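Local coordinates for aromatic-amino-acid transaminase TyrB (Burkholderia cenocepacia K56-2Valvano, PDB 4WD2), which probably catalyses the pyridoxal-phosphate-dependent transfer of amino groups between aromatic amino acids and 2-oxo acids, working as a dimer of fold-type I aminotransferase subunits, at residues L115-D120 / G285-N290; A104-L109 / G264-V269. All blocks are in the same frame, centred on the assembly; numbering follows the deposited sequence.

Contact 1. Residues L115-D120 / G285-N290; sequences LKVGAD and GAVRSN
A helix-to-helix contact, apolar on one flank and bridged by water on the other, joins 115-120 in the middle of helix 110-125 to 285-290, where helix 273-288 ends and a loop begins. No direct hydrogen bond crosses it. The apolar flank rests on V117, whose two methyls divide the work: CG1, anti to the backbone N (chi1 167°), lies 4.0 Å from A286 CB, while CG2, beside the backbone N, meets V287 CG2 at 4.1 Å, the two valines crossing obliquely. A286 points its methyl toward helix 110-125, and that small group allows the V117 and A286 CA atoms to come within 5.8 Å. In this fold-type I aminotransferase both helices pack on the large mixed sheet of the PLP-binding domain, and here they run up to the dimer interface. On the polar flank D120 divides its two oxygens between a lysine and a pair of waters. Its OD1 receives K116 NZ at 3.0 Å through the syn lone pair, a salt bridge between residues one helical turn apart that the bend of the lysine at chi2 (58°) helps to form. OD2 accepts a hydrogen bond from each of two waters. One of them, 2.9 Å from D120 OD2, also donates to the A286 carbonyl and accepts from N290 ND2; the other donates to S289 OG. That hydroxyl turns back to donate a hydrogen bond to A286 O at 2.7 Å, approaching from above the carbonyl plane, so A286 O is gripped by both serine and water. The ND2 of N290 lies 3.9 Å from K116 CG, and the N290 side-chain amide, through ND2, bonds to OD1 of N290 of the second subunit, while R288 reaches N140 and the ring of F143 of that subunit.

Contact 2. Residues A104-L109 / G264-V269; sequences ATLQTL and GGLSVV
On either face of an antiparallel ladder the side chains meet differently, hydroxyl to hydroxyl on one and aliphatic carbon to aliphatic carbon on the other. The ladder pairs strand 103-108 with strand 264-269 at one end of the mixed sheet of the fold-type I aminotransferase, where 264-269 is antiparallel to both of its neighbours and 103-108 is the outermost strand within the chain. L106 and L266 form a hydrogen-bonded pair, in which L106 N to L266 O and L266 N to L106 O are both 3.0 Å, and their side chains lie side by side, pointing the same way. L106 holds CG in the crowded position between its backbone N and carbonyl carbon (chi1 71°), which swings CD2 to 4.0 Å from L266 CB. The L266 chain takes the extended course, with CG anti to its N. T108 also crosses L266 at about a right angle and sets CG2 3.7 Å from L266 CB, so two methyls touch this carbon. The OG1 of T108 is the branch in the crowded position, and its hydrogen bond goes to the G110 carbonyl at the start of the next helix. Helix 110-125 covers this face through A114 and V117, and helix 273-288 covers it through L283 and V287. The reverse face carries T105 and S267, a non-hydrogen-bonded pair whose CA atoms approach to 4.3 Å. CA-H...O contacts support the backbone here, among them S267 CA to A104 O at 3.2 Å. Both hydroxyls stand beside their own backbone N, anti to the carbonyl carbon, and so turn toward each other; T105 OG1, which also bonds to Q87, donates to S267 OG at 2.7 Å.

After several N-terminal helices the chain lays down strand 103-108 and runs directly into helix 110-125, supplying the first halves of contact 2 and then contact 1. After the intervening strands and helices it returns as strand 264-269, where contact 2 closes a loop of 154 residues; helix 273-288 follows, and its end closes the 164-residue loop of contact 1. The segments alternate, so the two loops cross. Two strand-helix units far apart in sequence are thus joined strand to strand and helix to helix. Between the layers, L266 CD2 packs on V117 CG1 at 3.7 Å and L106 CD1 on V287 CG2, and both contacts also touch the second subunit.

Contact 1. Residues L115-D120 / G285-N290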
ATOM      1  N   LEU A 115       2.759  -7.632  -7.322  1.00 10.44           N
ATOM      2  CA  LEU A 115       4.014  -8.363  -7.376  1.00  7.96           C
ATOM      3  C   LEU A 115       4.522  -8.640  -5.958  1.00  8.49           C
ATOM      4  O   LEU A 115       5.011  -9.737  -5.663  1.00  8.85           O
ATOM      5  CB  LEU A 115       5.050  -7.578  -8.185  1.00  7.48           C
ATOM      6  CG  LEU A 115       4.819  -7.486  -9.702  1.00  6.65           C
ATOM      7  CD1 LEU A 115       5.689  -6.389 -10.318  1.00  7.79           C
ATOM      8  CD2 LEU A 115       5.101  -8.820 -10.369  1.00  6.36           C
ATOM      9  N   LYS A 116       4.381  -7.647  -5.084  1.00  8.02           N
ATOM     10  CA  LYS A 116       4.816  -7.769  -3.698  1.00  9.11           C
ATOM     11  C   LYS A 116       4.016  -8.810  -2.935  1.00  9.70           C
ATOM     12  O   LYS A 116       4.597  -9.674  -2.285  1.00 11.00           O
ATOM     13  CB  LYS A 116       4.714  -6.424  -2.971  1.00  9.31           C
ATOM     14  CG  LYS A 116       5.060  -6.488  -1.484  1.00 10.66           C
ATOM     15  CD  LYS A 116       6.475  -7.028  -1.244  1.00  8.80           C
ATOM     16  CE  LYS A 116       6.925  -6.836   0.204  1.00  9.65           C
ATOM     17  NZ  LYS A 116       8.152  -7.636   0.480  1.00  9.47           N
ATOM     18  N   VAL A 117       2.689  -8.706  -2.988  1.00  9.09           N
ATOM     19  CA  VAL A 117       1.827  -9.634  -2.256  1.00  9.73           C
ATOM     20  C   VAL A 117       2.068 -11.052  -2.752  1.00  9.64           C
ATOM     21  O   VAL A 117       2.179 -11.987  -1.950  1.00  9.52           O
ATOM     22  CB  VAL A 117       0.326  -9.263  -2.398  1.00  8.59           C
ATOM     23  CG1 VAL A 117      -0.554 -10.399  -1.902  1.00  7.16           C
ATOM     24  CG2 VAL A 117       0.021  -7.979  -1.620  1.00  8.84           C
ATOM     25  N   GLY A 118       2.165 -11.200  -4.073  1.00  9.29           N
ATOM     26  CA  GLY A 118       2.483 -12.480  -4.677  1.00  7.76           C
ATOM     27  C   GLY A 118       3.831 -13.026  -4.223  1.00  8.20           C
ATOM     28  O   GLY A 118       3.938 -14.199  -3.857  1.00  8.65           O
ATOM     29  N   ALA A 119       4.864 -12.184  -4.259  1.00  8.49           N
ATOM     30  CA  ALA A 119       6.202 -12.577  -3.808  1.00  9.24           C
ATOM     31  C   ALA A 119       6.227 -13.024  -2.345  1.00 10.32           C
ATOM     32  O   ALA A 119       6.886 -14.015  -2.003  1.00 12.03           O
ATOM     33  CB  ALA A 119       7.201 -11.425  -4.015  1.00  7.71           C
ATOM     34  N   ASP A 120       5.533 -12.290  -1.479  1.00 10.33           N
ATOM     35  CA  ASP A 120       5.516 -12.615  -0.053  1.00 11.73           C
ATOM     36  C   ASP A 120       4.798 -13.953   0.213  1.00 12.00           C
ATOM     37  O   ASP A 120       5.233 -14.748   1.048  1.00 12.85           O
ATOM     38  CB  ASP A 120       4.856 -11.482   0.751  1.00 12.13           C
ATOM     39  CG  ASP A 120       5.784 -10.275   0.958  1.00 14.24           C
ATOM     40  OD1 ASP A 120       6.988 -10.368   0.640  1.00 15.14           O
ATOM     41  OD2 ASP A 120       5.308  -9.237   1.463  1.00 15.04           O
ATOM     42  N   GLY A 285      -3.540 -12.833   4.101  1.00 12.34           N
ATOM     43  CA  GLY A 285      -2.521 -12.895   5.139  1.00 10.97           C
ATOM     44  C   GLY A 285      -1.312 -12.036   4.814  1.00 11.90           C
ATOM     45  O   GLY A 285      -0.779 -11.349   5.682  1.00 13.37           O
ATOM     46  N   ALA A 286      -0.871 -12.071   3.562  1.00 10.08           N
ATOM     47  CA  ALA A 286       0.253 -11.250   3.130  1.00 10.33           C
ATOM     48  C   ALA A 286      -0.098  -9.771   3.237  1.00 10.33           C
ATOM     49  O   ALA A 286       0.713  -8.957   3.682  1.00 11.74           O
ATOM     50  CB  ALA A 286       0.655 -11.601   1.702  1.00 10.48           C
ATOM     51  N   VAL A 287      -1.321  -9.434   2.842  1.00  8.37           N
ATOM     52  CA  VAL A 287      -1.830  -8.070   2.971  1.00  9.21           C
ATOM     53  C   VAL A 287      -1.877  -7.620   4.438  1.00 11.14           C
ATOM     54  O   VAL A 287      -1.484  -6.494   4.764  1.00 11.99           O
ATOM     55  CB  VAL A 287      -3.245  -7.941   2.343  1.00  7.58           C
ATOM     56  CG1 VAL A 287      -3.821  -6.555   2.591  1.00  9.32           C
ATOM     57  CG2 VAL A 287      -3.182  -8.225   0.860  1.00  7.33           C
ATOM     58  N   ARG A 288      -2.349  -8.501   5.320  1.00 12.13           N
ATOM     59  CA  ARG A 288      -2.432  -8.201   6.752  1.00 14.57           C
ATOM     60  C   ARG A 288      -1.065  -7.888   7.358  1.00 14.34           C
ATOM     61  O   ARG A 288      -0.956  -7.102   8.298  1.00 14.32           O
ATOM     62  CB  ARG A 288      -3.069  -9.373   7.515  1.00 16.86           C
ATOM     63  CG  ARG A 288      -3.216  -9.124   9.009  1.00 18.30           C
ATOM     64  CD  ARG A 288      -3.661 -10.367   9.784  1.00 18.85           C
ATOM     65  NE  ARG A 288      -3.654 -10.111  11.223  1.00 20.08           N
ATOM     66  CZ  ARG A 288      -3.636 -11.051  12.164  1.00 21.44           C
ATOM     67  NH1 ARG A 288      -3.626 -12.333  11.825  1.00 22.83           N
ATOM     68  NH2 ARG A 288      -3.626 -10.705  13.449  1.00 20.28           N
ATOM     69  N   SER A 289      -0.028  -8.509   6.813  1.00 13.55           N
ATOM     70  CA  SER A 289       1.324  -8.339   7.322  1.00 13.07           C
ATOM     71  C   SER A 289       1.966  -7.091   6.730  1.00 13.11           C
ATOM     72  O   SER A 289       3.093  -6.736   7.076  1.00 15.03           O
ATOM     73  CB  SER A 289       2.179  -9.574   7.004  1.00 14.72           C
ATOM     74  OG  SER A 289       2.377  -9.735   5.606  1.00 16.94           O
ATOM     75  N   ASN A 290       1.234  -6.431   5.838  1.00 12.68           N
ATOM     76  CA  ASN A 290       1.777  -5.326   5.054  1.00 11.90           C
ATOM     77  C   ASN A 290       1.038  -4.016   5.332  1.00 13.21           C
ATOM     78  O   ASN A 290       1.503  -3.200   6.124  1.00 14.86           O
ATOM     79  CB  ASN A 290       1.728  -5.678   3.561  1.00 10.52           C
ATOM     80  CG  ASN A 290       2.557  -4.743   2.704  1.00 11.46           C
ATOM     81  OD1 ASN A 290       2.837  -3.609   3.092  1.00 12.38           O
ATOM     82  ND2 ASN A 290       2.947  -5.212   1.519  1.00 11.17           N
TER
HETATM   83  O   HOH W   1       2.565  -8.181   1.278  1.00  9.26           O
HETATM   84  O   HOH W   2       4.828  -8.611   4.073  1.00 24.03           O

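Contact 2. Residues A104-L109 / G264-V269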
ATOM      1  N   ALA A 104      -8.231 -17.052  -7.469  1.00  8.44           N
ATOM      2  CA  ALA A 104      -8.269 -16.130  -6.339  1.00  8.06           C
ATOM      3  C   ALA A 104      -7.818 -14.747  -6.795  1.00  9.18           C
ATOM      4  O   ALA A 104      -6.683 -14.585  -7.233  1.00 11.58           O
ATOM      5  CB  ALA A 104      -7.383 -16.636  -5.188  1.00  8.03           C
ATOM      6  N   THR A 105      -8.708 -13.758  -6.698  1.00  8.83           N
ATOM      7  CA  THR A 105      -8.389 -12.381  -7.087  1.00  9.72           C
ATOM      8  C   THR A 105      -8.575 -11.381  -5.939  1.00 10.00           C
ATOM      9  O   THR A 105      -9.588 -11.410  -5.230  1.00 10.22           O
ATOM     10  CB  THR A 105      -9.255 -11.920  -8.278  1.00 10.64           C
ATOM     11  OG1 THR A 105      -8.985 -12.745  -9.414  1.00 10.53           O
ATOM     12  CG2 THR A 105      -8.957 -10.465  -8.638  1.00 11.49           C
ATOM     13  N   LEU A 106      -7.590 -10.505  -5.755  1.00  9.58           N
ATOM     14  CA  LEU A 106      -7.715  -9.404  -4.804  1.00 10.41           C
ATOM     15  C   LEU A 106      -7.216  -8.082  -5.380  1.00 11.12           C
ATOM     16  O   LEU A 106      -6.409  -8.047  -6.317  1.00  9.94           O
ATOM     17  CB  LEU A 106      -6.960  -9.711  -3.505  1.00 11.71           C
ATOM     18  CG  LEU A 106      -5.431  -9.712  -3.555  1.00 12.43           C
ATOM     19  CD1 LEU A 106      -4.856  -9.254  -2.223  1.00 13.01           C
ATOM     20  CD2 LEU A 106      -4.909 -11.094  -3.916  1.00 12.50           C
ATOM     21  N   GLN A 107      -7.709  -6.998  -4.793  1.00 12.59           N
ATOM     22  CA  GLN A 107      -7.296  -5.642  -5.116  1.00 12.29           C
ATOM     23  C   GLN A 107      -5.912  -5.357  -4.545  1.00 12.11           C
ATOM     24  O   GLN A 107      -5.610  -5.738  -3.417  1.00 11.54           O
ATOM     25  CB  GLN A 107      -8.317  -4.648  -4.566  1.00 12.14           C
ATOM     26  CG  GLN A 107      -7.941  -3.187  -4.683  1.00 11.34           C
ATOM     27  CD  GLN A 107      -8.859  -2.307  -3.857  1.00 11.73           C
ATOM     28  OE1 GLN A 107      -9.984  -2.695  -3.545  1.00 12.16           O
ATOM     29  NE2 GLN A 107      -8.378  -1.122  -3.486  1.00 11.04           N
ATOM     30  N   THR A 108      -5.066  -4.697  -5.330  1.00 11.57           N
ATOM     31  CA  THR A 108      -3.694  -4.425  -4.906  1.00 11.58           C
ATOM     32  C   THR A 108      -3.296  -2.974  -5.150  1.00 11.78           C
ATOM     33  O   THR A 108      -3.996  -2.228  -5.847  1.00 10.50           O
ATOM     34  CB  THR A 108      -2.671  -5.338  -5.633  1.00 10.08           C
ATOM     35  OG1 THR A 108      -2.663  -5.029  -7.032  1.00  9.13           O
ATOM     36  CG2 THR A 108      -3.018  -6.814  -5.436  1.00  9.77           C
ATOM     37  N   LEU A 109      -2.163  -2.587  -4.570  1.00 10.07           N
ATOM     38  CA  LEU A 109      -1.629  -1.249  -4.755  0.60 10.01           C
ATOM     39  C   LEU A 109      -0.816  -1.174  -6.046  1.00 10.42           C
ATOM     40  O   LEU A 109       0.413  -1.282  -6.035  1.00 10.56           O
ATOM     41  CB  LEU A 109      -0.791  -0.859  -3.546  0.60 10.20           C
ATOM     42  CG  LEU A 109      -1.671  -0.789  -2.300  0.60 10.06           C
ATOM     43  CD1 LEU A 109      -0.864  -1.089  -1.067  0.60 11.28           C
ATOM     44  CD2 LEU A 109      -2.322   0.580  -2.214  0.60  9.94           C
ATOM     45  N   GLY A 264      -4.464  -1.883  -8.945  1.00 10.12           N
ATOM     46  CA  GLY A 264      -4.078  -3.057  -9.698  1.00  8.64           C
ATOM     47  C   GLY A 264      -4.772  -4.285  -9.155  1.00  8.42           C
ATOM     48  O   GLY A 264      -5.608  -4.185  -8.253  1.00  8.69           O
ATOM     49  N   GLY A 265      -4.439  -5.449  -9.708  1.00  7.51           N
ATOM     50  CA  GLY A 265      -4.972  -6.696  -9.195  1.00  6.33           C
ATOM     51  C   GLY A 265      -3.931  -7.796  -9.124  1.00  6.05           C
ATOM     52  O   GLY A 265      -2.922  -7.768  -9.833  1.00  7.66           O
ATOM     53  N   LEU A 266      -4.173  -8.761  -8.248  1.00  7.17           N
ATOM     54  CA  LEU A 266      -3.399  -9.991  -8.230  1.00  7.12           C
ATOM     55  C   LEU A 266      -4.362 -11.160  -8.356  1.00  8.10           C
ATOM     56  O   LEU A 266      -5.313 -11.273  -7.585  1.00  9.07           O
ATOM     57  CB  LEU A 266      -2.567 -10.117  -6.950  1.00  7.38           C
ATOM     58  CG  LEU A 266      -1.804 -11.439  -6.794  1.00  8.64           C
ATOM     59  CD1 LEU A 266      -0.804 -11.650  -7.926  1.00  7.83           C
ATOM     60  CD2 LEU A 266      -1.104 -11.514  -5.430  1.00  9.28           C
ATOM     61  N   SER A 267      -4.115 -12.026  -9.334  1.00  7.35           N
ATOM     62  CA  SER A 267      -4.912 -13.232  -9.492  1.00  8.20           C
ATOM     63  C   SER A 267      -4.021 -14.457  -9.472  1.00 10.27           C
ATOM     64  O   SER A 267      -2.947 -14.472 -10.083  1.00 10.10           O
ATOM     65  CB  SER A 267      -5.714 -13.196 -10.793  1.00  7.93           C
ATOM     66  OG  SER A 267      -6.690 -12.175 -10.766  1.00  9.96           O
ATOM     67  N   VAL A 268      -4.475 -15.491  -8.772  1.00 11.42           N
ATOM     68  CA  VAL A 268      -3.779 -16.769  -8.778  1.00 10.13           C
ATOM     69  C   VAL A 268      -4.735 -17.863  -9.258  1.00 10.48           C
ATOM     70  O   VAL A 268      -5.838 -18.011  -8.725  1.00 10.69           O
ATOM     71  CB  VAL A 268      -3.215 -17.109  -7.384  1.00  9.28           C
ATOM     72  CG1 VAL A 268      -2.407 -18.399  -7.431  1.00  8.37           C
ATOM     73  CG2 VAL A 268      -2.353 -15.963  -6.874  1.00  9.06           C
ATOM     74  N   VAL A 269      -4.312 -18.603 -10.283  1.00  9.79           N
ATOM     75  CA  VAL A 269      -5.109 -19.684 -10.854  1.00  9.92           C
ATOM     76  C   VAL A 269      -4.715 -21.003 -10.215  1.00 10.71           C
ATOM     77  O   VAL A 269      -3.555 -21.408 -10.295  1.00 12.79           O
ATOM     78  CB  VAL A 269      -4.917 -19.781 -12.373  1.00 10.63           C
ATOM     79  CG1 VAL A 269      -5.821 -20.859 -12.961  1.00 11.20           C
ATOM     80  CG2 VAL A 269      -5.169 -18.434 -13.033  1.00  9.98           C
TER